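Local coordinates for flavoprotein (Thermotoga maritima, PDB 5V8S), which holds a di-iron centre in a metallo-beta-lactamase-like domain and probably works as an FMN-dependent oxidoreductase in electron transfer, at residues Y255-A259 with K260-K264; I310-I313 with L314-I317; E395-I398 with E399-I402. The protein carries 1 engineered substitution. All coordinates share one frame; numbering follows the deposited sequence. Where two conformers were deposited one is given.

Interaction 1: Y255-A259 with K260-K264; sequences YVSVA and KGDPK
The carboxylate of D262 meets S257 from one side: OG of S257 lies well off the carboxylate plane, displaced toward the CB side of the group, and its bond to OD2 of D262 is weak at 3.3 Å. Both residues belong to a Schellman motif that ends helix 248-260, with G261 turning out of the helix at positive phi. The evidence is a pair of bonds back into the last turn. N of D262 reaches O of S257 at 3.1 Å with a fairly straight N-H (162°), while N of G261 meets O of V258 at 3.1 Å from above the carbonyl plane, 72° out of it. That same V258 oxygen also accepts a bond from Y351 OH, and K353 NZ binds G261 O. Just before it, the regular helix bond from N of K260 to O of V256 (2.9 Å) is still made, and CG of K260 lies 3.4 Å from that oxygen. V256 and A259 face helix 218-228, so the cap ends a packed helix and starts the link to strand 267-273. A water bridges the turn, donating to O of D262 at 2.9 Å and weakly to O of S257 at 3.0 Å.

Interaction 2: I310-I313 with L314-I317; sequences ISEI and LKDI
A bend at chi2 of E312 (-68°) and another at chi3 of K315 (79°) lay the two side chains next to each other, pointing the same way, and close an i to i+3 salt bridge on helix 310-316. In the flavodoxin-like domain this short helix lies in the crossover from strand 296-302 to strand 322-327, which passes strand 267-273. NZ of K315 lies 2.8 Å from OE1 of E312, on the syn side and 24° out of the carboxylate plane, and CE of K315 is 3.4 Å from the same oxygen. The other oxygen, OE2, forms a salt bridge with K208 of helix 196-214, so each carboxylate oxygen has a lysine partner, and the two lysines probably stabilise its negative charge. K208 belongs to a helix that covers this face from the di-iron half of the molecule, and the E312-K208 bridge therefore spans the junction of the two halves. S311 adds to the same junction by bonding E45 O through its OG.

Along the backbone the helical bonds run from L314 N to I310 O and from K315 N to S311 O. At the last turn the N-H of D316 is shared: O of I313 takes it at 3.1 Å from above the carbonyl plane, and O of E312 only weakly at 3.5 Å. The D316 carboxylate is directed elsewhere, to K267 NZ and Y300 OH. On the apolar flank CG2 of I313 faces CD1 of I317 at 4.4 Å, and CG1 of I317 comes within 3.4 Å of the I313 carbonyl oxygen.

Interaction 3: E395-I398 with E399-I402; sequences ERKI and EEAI
K397 and E400 run side by side and point the same way off the exposed flank of helix 395-409, one turn apart. Their orientation decides what touches. The E400 chain is extended beyond CG, whereas a bend at chi2 (-85°) brings CD of K397 to the carboxylate, and a second bend at chi4 sets the direction of NZ. Consequently the nearest approach is from CD of K397 to OE1 of E400, 3.6 Å, and the ammonium atom NZ stands slightly farther from that oxygen, 3.8 Å, a long salt bridge. Nearer its root E400 rests on the backbone: its CG is 3.3 Å from O of R396, the oxygen that also accepts the N-H of E400 at 2.9 Å. The R396 guanidinium stays apart, with NE 4.7 Å from OE2 of E400, so the opposite charges are near without meeting.

E399 heads elsewhere, bonding S289 OG of helix 278-292 through OE1. The apolar residues I398, A401 and I402 form the buried side. I398 and I402 lean on helix 278-292, while A401 lies against strands 354-360 and 381-388, which seats this last helix of the chain on the flavodoxin-like sheet. Within the helix, CG1 of I402 lies 3.3 Å from O of I398, an oxygen that also accepts the I402 N-H at 3.1 Å.

The chemistry is thus divided: main-chain bonds and buried carbon contacts probably do most to hold the helix in place, whereas the exposed lysine-glutamate pair, long and partly aliphatic, probably adds only a modest electrostatic attraction.

Followed from the N terminus, the three contacts come in series and are all local; none nests inside or crosses another. Interaction 1 closes the turn that ends helix 248-260 and sends the chain into strand 267-273 of the parallel flavodoxin-like sheet. Interaction 2 lies within the crossover helix 310-316, beside the di-iron half. The two are close, centres about 14 Å apart and nearest atoms about 6 Å, and Y351 touches both. K264 further pairs its backbone with D319, just after 310-317. Interaction 3 sits about 26 Å from interaction 2, centre to centre, where the C-terminal helix covers the sheet.

Interaction 1: Y255-A259 with K260-K264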
ATOM      1  N   TYR A 255      21.776   9.122  14.933  1.00 20.94           N
ATOM      2  CA  TYR A 255      21.690   9.242  13.475  1.00 20.74           C
ATOM      3  C   TYR A 255      22.739   8.360  12.808  1.00 20.92           C
ATOM      4  O   TYR A 255      22.450   7.645  11.851  1.00 20.95           O
ATOM      5  CB  TYR A 255      21.860  10.714  13.046  1.00 20.75           C
ATOM      6  CG  TYR A 255      20.556  11.395  12.749  1.00 20.50           C
ATOM      7  CD1 TYR A 255      19.642  11.665  13.765  1.00 20.73           C
ATOM      8  CD2 TYR A 255      20.208  11.718  11.448  1.00 20.53           C
ATOM      9  CE1 TYR A 255      18.419  12.245  13.495  1.00 20.08           C
ATOM     10  CE2 TYR A 255      18.989  12.294  11.165  1.00 20.96           C
ATOM     11  CZ  TYR A 255      18.095  12.555  12.178  1.00 20.14           C
ATOM     12  OH  TYR A 255      16.880  13.118  11.849  1.00 19.72           O
ATOM     13  N   VAL A 256      23.962   8.369  13.334  1.00 22.01           N
ATOM     14  CA  VAL A 256      25.036   7.571  12.745  1.00 22.35           C
ATOM     15  C   VAL A 256      24.770   6.082  12.932  1.00 22.11           C
ATOM     16  O   VAL A 256      24.983   5.280  12.010  1.00 22.24           O
ATOM     17  CB  VAL A 256      26.393   8.005  13.334  1.00 23.52           C
ATOM     18  CG1 VAL A 256      27.486   7.022  12.948  1.00 25.01           C
ATOM     19  CG2 VAL A 256      26.746   9.379  12.841  1.00 23.92           C
ATOM     20  N   SER A 257      24.301   5.684  14.116  1.00 22.26           N
ATOM     21  CA  SER A 257      24.000   4.277  14.367  1.00 22.28           C
ATOM     22  C   SER A 257      22.920   3.753  13.425  1.00 22.27           C
ATOM     23  O   SER A 257      23.022   2.635  12.903  1.00 22.37           O
ATOM     24  CB  SER A 257      23.549   4.112  15.817  1.00 24.37           C
ATOM     25  OG  SER A 257      23.253   2.765  16.078  1.00 29.69           O
ATOM     26  N   VAL A 258      21.874   4.544  13.201  1.00 20.48           N
ATOM     27  CA  VAL A 258      20.831   4.145  12.265  1.00 19.89           C
ATOM     28  C   VAL A 258      21.393   4.064  10.854  1.00 20.13           C
ATOM     29  O   VAL A 258      21.124   3.107  10.120  1.00 20.20           O
ATOM     30  CB  VAL A 258      19.631   5.104  12.364  1.00 20.14           C
ATOM     31  CG1 VAL A 258      18.619   4.864  11.227  1.00 20.58           C
ATOM     32  CG2 VAL A 258      18.964   4.964  13.712  1.00 21.43           C
ATOM     33  N   ALA A 259      22.172   5.064  10.443  1.00 21.18           N
ATOM     34  CA  ALA A 259      22.735   5.055   9.096  1.00 22.00           C
ATOM     35  C   ALA A 259      23.623   3.836   8.858  1.00 22.44           C
ATOM     36  O   ALA A 259      23.624   3.269   7.755  1.00 23.58           O
ATOM     37  CB  ALA A 259      23.504   6.349   8.838  1.00 21.79           C
ATOM     38  N   LYS A 260      24.395   3.422   9.873  1.00 22.82           N
ATOM     39  CA  LYS A 260      25.266   2.264   9.731  1.00 23.77           C
ATOM     40  C   LYS A 260      24.517   0.955   9.922  1.00 23.57           C
ATOM     41  O   LYS A 260      25.059  -0.095   9.576  1.00 25.69           O
ATOM     42  CB  LYS A 260      26.430   2.310  10.729  1.00 26.17           C
ATOM     43  CG  LYS A 260      27.404   3.441  10.447  1.00 29.10           C
ATOM     44  CD  LYS A 260      28.791   3.198  11.024  1.00 35.33           C
ATOM     45  CE  LYS A 260      28.738   2.912  12.485  1.00 38.25           C
ATOM     46  NZ  LYS A 260      30.028   3.293  13.191  1.00 39.58           N
ATOM     47  N   GLY A 261      23.312   0.997  10.481  1.00 21.82           N
ATOM     48  CA  GLY A 261      22.554  -0.218  10.772  1.00 22.13           C
ATOM     49  C   GLY A 261      23.126  -1.021  11.926  1.00 23.32           C
ATOM     50  O   GLY A 261      23.115  -2.255  11.875  1.00 23.81           O
ATOM     51  N   ASP A 262      23.620  -0.360  12.973  1.00 23.88           N
ATOM     52  CA  ASP A 262      24.141  -1.075  14.138  1.00 24.78           C
ATOM     53  C   ASP A 262      23.038  -1.937  14.752  1.00 24.31           C
ATOM     54  O   ASP A 262      21.976  -1.405  15.117  1.00 24.71           O
ATOM     55  CB  ASP A 262      24.651  -0.105  15.203  1.00 27.19           C
ATOM     56  CG  ASP A 262      25.942   0.605  14.806  1.00 31.58           C
ATOM     57  OD1 ASP A 262      26.611   0.229  13.808  1.00 33.27           O
ATOM     58  OD2 ASP A 262      26.269   1.566  15.512  1.00 33.89           O
ATOM     59  N   PRO A 263      23.231  -3.248  14.892  1.00 25.20           N
ATOM     60  CA  PRO A 263      22.133  -4.101  15.353  1.00 26.59           C
ATOM     61  C   PRO A 263      22.029  -4.220  16.866  1.00 26.54           C
ATOM     62  O   PRO A 263      23.009  -4.110  17.609  1.00 28.49           O
ATOM     63  CB  PRO A 263      22.478  -5.461  14.727  1.00 26.81           C
ATOM     64  CG  PRO A 263      23.933  -5.461  14.603  1.00 27.72           C
ATOM     65  CD  PRO A 263      24.354  -4.043  14.369  1.00 25.56           C
ATOM     66  N   LYS A 264      20.790  -4.426  17.310  1.00 27.05           N
ATOM     67  CA  LYS A 264      20.505  -4.797  18.689  1.00 27.86           C
ATOM     68  C   LYS A 264      20.546  -6.316  18.788  1.00 28.35           C
ATOM     69  O   LYS A 264      19.816  -7.004  18.076  1.00 26.67           O
ATOM     70  CB  LYS A 264      19.133  -4.262  19.093  1.00 31.04           C
ATOM     71  CG  LYS A 264      18.622  -4.818  20.408  1.00 35.82           C
ATOM     72  CD  LYS A 264      17.402  -4.072  20.906  1.00 39.92           C
ATOM     73  CE  LYS A 264      16.214  -4.279  20.003  1.00 43.73           C
ATOM     74  NZ  LYS A 264      14.951  -3.783  20.628  1.00 45.71           N
TER
HETATM   75  O   HOH W   1      20.787   1.002  14.157  1.00 23.38           O

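Interaction 2: I310-I313 with L314-I317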
ATOM      1  N   ILE A 310       3.639   0.516   6.709  0.51 17.75           N
ATOM      2  CA  ILE A 310       4.953   0.335   6.109  0.51 17.06           C
ATOM      3  C   ILE A 310       6.004   1.179   6.837  0.51 17.33           C
ATOM      4  O   ILE A 310       7.175   0.786   6.917  0.51 18.50           O
ATOM      5  CB  ILE A 310       4.883   0.628   4.598  0.51 16.84           C
ATOM      6  CG1 ILE A 310       3.640  -0.034   3.974  0.51 15.87           C
ATOM      7  CG2 ILE A 310       6.162   0.157   3.904  0.51 17.35           C
ATOM      8  CD1 ILE A 310       3.533  -1.551   4.113  0.51 16.30           C
ATOM      9  N   SER A 311       5.607   2.323   7.411  1.00 16.55           N
ATOM     10  CA  SER A 311       6.545   3.142   8.180  1.00 17.98           C
ATOM     11  C   SER A 311       7.040   2.425   9.428  1.00 18.08           C
ATOM     12  O   SER A 311       8.172   2.658   9.862  1.00 18.85           O
ATOM     13  CB  SER A 311       5.878   4.466   8.552  1.00 18.52           C
ATOM     14  OG  SER A 311       4.786   4.261   9.433  1.00 18.87           O
ATOM     15  N   GLU A 312       6.210   1.569  10.024  1.00 18.14           N
ATOM     16  CA  GLU A 312       6.625   0.823  11.205  1.00 19.58           C
ATOM     17  C   GLU A 312       7.556  -0.327  10.842  1.00 19.47           C
ATOM     18  O   GLU A 312       8.517  -0.602  11.568  1.00 20.45           O
ATOM     19  CB  GLU A 312       5.395   0.300  11.930  1.00 23.02           C
ATOM     20  CG  GLU A 312       4.557   1.373  12.570  1.00 27.65           C
ATOM     21  CD  GLU A 312       5.269   2.033  13.743  1.00 33.30           C
ATOM     22  OE1 GLU A 312       5.853   1.297  14.564  1.00 36.16           O
ATOM     23  OE2 GLU A 312       5.232   3.265  13.848  1.00 36.50           O
ATOM     24  N   ILE A 313       7.292  -1.017   9.738  1.00 18.87           N
ATOM     25  CA  ILE A 313       8.249  -2.007   9.250  1.00 18.51           C
ATOM     26  C   ILE A 313       9.613  -1.364   9.057  1.00 18.33           C
ATOM     27  O   ILE A 313      10.636  -1.871   9.528  1.00 19.10           O
ATOM     28  CB  ILE A 313       7.743  -2.647   7.947  1.00 17.27           C
ATOM     29  CG1 ILE A 313       6.450  -3.424   8.207  1.00 17.52           C
ATOM     30  CG2 ILE A 313       8.807  -3.580   7.364  1.00 19.66           C
ATOM     31  CD1 ILE A 313       5.732  -3.901   6.950  1.00 17.89           C
ATOM     32  N   LEU A 314       9.646  -0.234   8.354  1.00 18.28           N
ATOM     33  CA  LEU A 314      10.910   0.396   8.000  1.00 17.43           C
ATOM     34  C   LEU A 314      11.676   0.826   9.243  1.00 17.66           C
ATOM     35  O   LEU A 314      12.899   0.669   9.310  1.00 18.88           O
ATOM     36  CB  LEU A 314      10.636   1.571   7.071  1.00 17.32           C
ATOM     37  CG  LEU A 314      10.260   1.207   5.638  1.00 18.71           C
ATOM     38  CD1 LEU A 314       9.847   2.439   4.911  1.00 19.94           C
ATOM     39  CD2 LEU A 314      11.398   0.556   4.910  1.00 20.23           C
ATOM     40  N   LYS A 315      10.965   1.326  10.255  1.00 17.85           N
ATOM     41  CA  LYS A 315      11.600   1.760  11.493  1.00 18.71           C
ATOM     42  C   LYS A 315      12.387   0.646  12.165  1.00 17.89           C
ATOM     43  O   LYS A 315      13.392   0.917  12.853  1.00 19.59           O
ATOM     44  CB  LYS A 315      10.517   2.262  12.437  1.00 20.23           C
ATOM     45  CG  LYS A 315      10.946   2.514  13.841  1.00 25.78           C
ATOM     46  CD  LYS A 315       9.730   2.588  14.753  1.00 30.45           C
ATOM     47  CE  LYS A 315       9.211   1.210  15.096  1.00 32.61           C
ATOM     48  NZ  LYS A 315       8.136   1.336  16.102  1.00 32.83           N
ATOM     49  N   ASP A 316      11.942  -0.592  12.010  1.00 17.49           N
ATOM     50  CA  ASP A 316      12.555  -1.701  12.729  1.00 17.85           C
ATOM     51  C   ASP A 316      13.728  -2.334  11.996  1.00 18.00           C
ATOM     52  O   ASP A 316      14.432  -3.151  12.597  1.00 20.18           O
ATOM     53  CB  ASP A 316      11.478  -2.745  13.083  1.00 18.55           C
ATOM     54  CG  ASP A 316      10.774  -2.410  14.399  1.00 20.55           C
ATOM     55  OD1 ASP A 316      11.481  -2.034  15.360  1.00 21.38           O
ATOM     56  OD2 ASP A 316       9.542  -2.453  14.475  1.00 23.70           O
ATOM     57  N   ILE A 317      13.983  -1.960  10.746  1.00 17.13           N
ATOM     58  CA  ILE A 317      15.049  -2.587   9.962  1.00 17.91           C
ATOM     59  C   ILE A 317      16.452  -2.236  10.469  1.00 18.20           C
ATOM     60  O   ILE A 317      17.285  -3.142  10.640  1.00 18.46           O
ATOM     61  CB  ILE A 317      14.918  -2.249   8.465  1.00 19.89           C
ATOM     62  CG1 ILE A 317      13.508  -2.543   7.932  1.00 24.12           C
ATOM     63  CG2 ILE A 317      16.006  -2.967   7.655  1.00 19.51           C
ATOM     64  CD1 ILE A 317      13.142  -3.963   7.982  1.00 25.19           C
TER

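Interaction 3: E395-I398 with E399-I402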
ATOM      1  N   GLU A 395       9.041 -29.825   9.306  1.00 34.68           N
ATOM      2  CA  GLU A 395       9.486 -28.866  10.321  1.00 38.65           C
ATOM      3  C   GLU A 395      11.013 -28.825  10.443  1.00 34.67           C
ATOM      4  O   GLU A 395      11.585 -27.790  10.820  1.00 33.57           O
ATOM      5  CB  GLU A 395       8.818 -29.185  11.665  1.00 46.81           C
ATOM      6  CG  GLU A 395       9.288 -30.474  12.351  1.00 54.66           C
ATOM      7  CD  GLU A 395       8.757 -31.770  11.708  1.00 61.10           C
ATOM      8  OE1 GLU A 395       7.919 -31.709  10.770  1.00 62.93           O
ATOM      9  OE2 GLU A 395       9.180 -32.864  12.152  1.00 63.16           O
ATOM     10  N   ARG A 396      11.687 -29.928  10.113  1.00 32.38           N
ATOM     11  CA  ARG A 396      13.143 -29.977  10.158  1.00 32.94           C
ATOM     12  C   ARG A 396      13.780 -28.909   9.267  1.00 30.25           C
ATOM     13  O   ARG A 396      14.823 -28.335   9.617  1.00 29.69           O
ATOM     14  CB  ARG A 396      13.576 -31.386   9.744  1.00 36.38           C
ATOM     15  CG  ARG A 396      15.032 -31.660   9.803  1.00 40.45           C
ATOM     16  CD  ARG A 396      15.334 -33.155   9.747  1.00 43.79           C
ATOM     17  NE  ARG A 396      16.564 -33.377  10.476  1.00 47.52           N
ATOM     18  CZ  ARG A 396      16.637 -33.694  11.764  1.00 49.50           C
ATOM     19  NH1 ARG A 396      15.539 -33.890  12.481  1.00 49.18           N
ATOM     20  NH2 ARG A 396      17.825 -33.831  12.328  1.00 51.96           N
ATOM     21  N   LYS A 397      13.168 -28.618   8.117  1.00 28.68           N
ATOM     22  CA  LYS A 397      13.713 -27.601   7.226  1.00 28.16           C
ATOM     23  C   LYS A 397      13.601 -26.211   7.831  1.00 26.19           C
ATOM     24  O   LYS A 397      14.441 -25.353   7.550  1.00 25.61           O
ATOM     25  CB  LYS A 397      12.981 -27.617   5.884  1.00 31.86           C
ATOM     26  CG  LYS A 397      13.358 -28.786   4.987  1.00 37.11           C
ATOM     27  CD  LYS A 397      14.614 -28.475   4.186  1.00 42.41           C
ATOM     28  CE  LYS A 397      15.004 -29.628   3.268  1.00 46.34           C
ATOM     29  NZ  LYS A 397      15.593 -30.776   4.015  1.00 48.84           N
ATOM     30  N   ILE A 398      12.562 -25.962   8.628  1.00 25.70           N
ATOM     31  CA  ILE A 398      12.442 -24.676   9.304  1.00 24.61           C
ATOM     32  C   ILE A 398      13.555 -24.532  10.332  1.00 24.44           C
ATOM     33  O   ILE A 398      14.230 -23.501  10.412  1.00 25.48           O
ATOM     34  CB  ILE A 398      11.061 -24.543   9.971  1.00 25.38           C
ATOM     35  CG1 ILE A 398       9.920 -24.780   8.960  1.00 26.59           C
ATOM     36  CG2 ILE A 398      10.967 -23.161  10.671  1.00 26.91           C
ATOM     37  CD1 ILE A 398       8.532 -24.741   9.573  1.00 26.71           C
ATOM     38  N   GLU A 399      13.743 -25.564  11.146  1.00 25.88           N
ATOM     39  CA  GLU A 399      14.794 -25.538  12.155  1.00 28.11           C
ATOM     40  C   GLU A 399      16.167 -25.375  11.516  1.00 26.76           C
ATOM     41  O   GLU A 399      17.028 -24.668  12.058  1.00 26.25           O
ATOM     42  CB  GLU A 399      14.717 -26.816  12.994  1.00 33.80           C
ATOM     43  CG  GLU A 399      13.870 -26.655  14.253  1.00 42.34           C
ATOM     44  CD  GLU A 399      14.559 -25.789  15.310  1.00 49.03           C
ATOM     45  OE1 GLU A 399      13.869 -25.021  16.017  1.00 51.28           O
ATOM     46  OE2 GLU A 399      15.802 -25.884  15.438  1.00 51.68           O
ATOM     47  N   GLU A 400      16.400 -26.030  10.372  1.00 26.23           N
ATOM     48  CA  GLU A 400      17.680 -25.890   9.682  1.00 28.31           C
ATOM     49  C   GLU A 400      17.930 -24.443   9.294  1.00 25.92           C
ATOM     50  O   GLU A 400      19.055 -23.942   9.423  1.00 26.24           O
ATOM     51  CB  GLU A 400      17.726 -26.763   8.423  1.00 32.83           C
ATOM     52  CG  GLU A 400      17.987 -28.222   8.676  1.00 39.32           C
ATOM     53  CD  GLU A 400      17.939 -29.060   7.404  1.00 45.08           C
ATOM     54  OE1 GLU A 400      17.545 -28.527   6.341  1.00 47.04           O
ATOM     55  OE2 GLU A 400      18.290 -30.259   7.489  1.00 47.29           O
ATOM     56  N   ALA A 401      16.898 -23.757   8.804  1.00 23.64           N
ATOM     57  CA  ALA A 401      17.080 -22.380   8.366  1.00 22.39           C
ATOM     58  C   ALA A 401      17.395 -21.483   9.549  1.00 22.98           C
ATOM     59  O   ALA A 401      18.289 -20.640   9.476  1.00 23.46           O
ATOM     60  CB  ALA A 401      15.829 -21.882   7.647  1.00 22.36           C
ATOM     61  N   ILE A 402      16.648 -21.632  10.642  1.00 23.07           N
ATOM     62  CA  ILE A 402      16.914 -20.811  11.817  1.00 22.62           C
ATOM     63  C   ILE A 402      18.301 -21.116  12.382  1.00 22.86           C
ATOM     64  O   ILE A 402      19.020 -20.206  12.815  1.00 23.50           O
ATOM     65  CB  ILE A 402      15.799 -20.976  12.868  1.00 23.51           C
ATOM     66  CG1 ILE A 402      14.413 -20.714  12.261  1.00 23.61           C
ATOM     67  CG2 ILE A 402      16.057 -20.044  14.047  1.00 25.24           C
ATOM     68  CD1 ILE A 402      14.278 -19.433  11.488  1.00 23.76           C
TER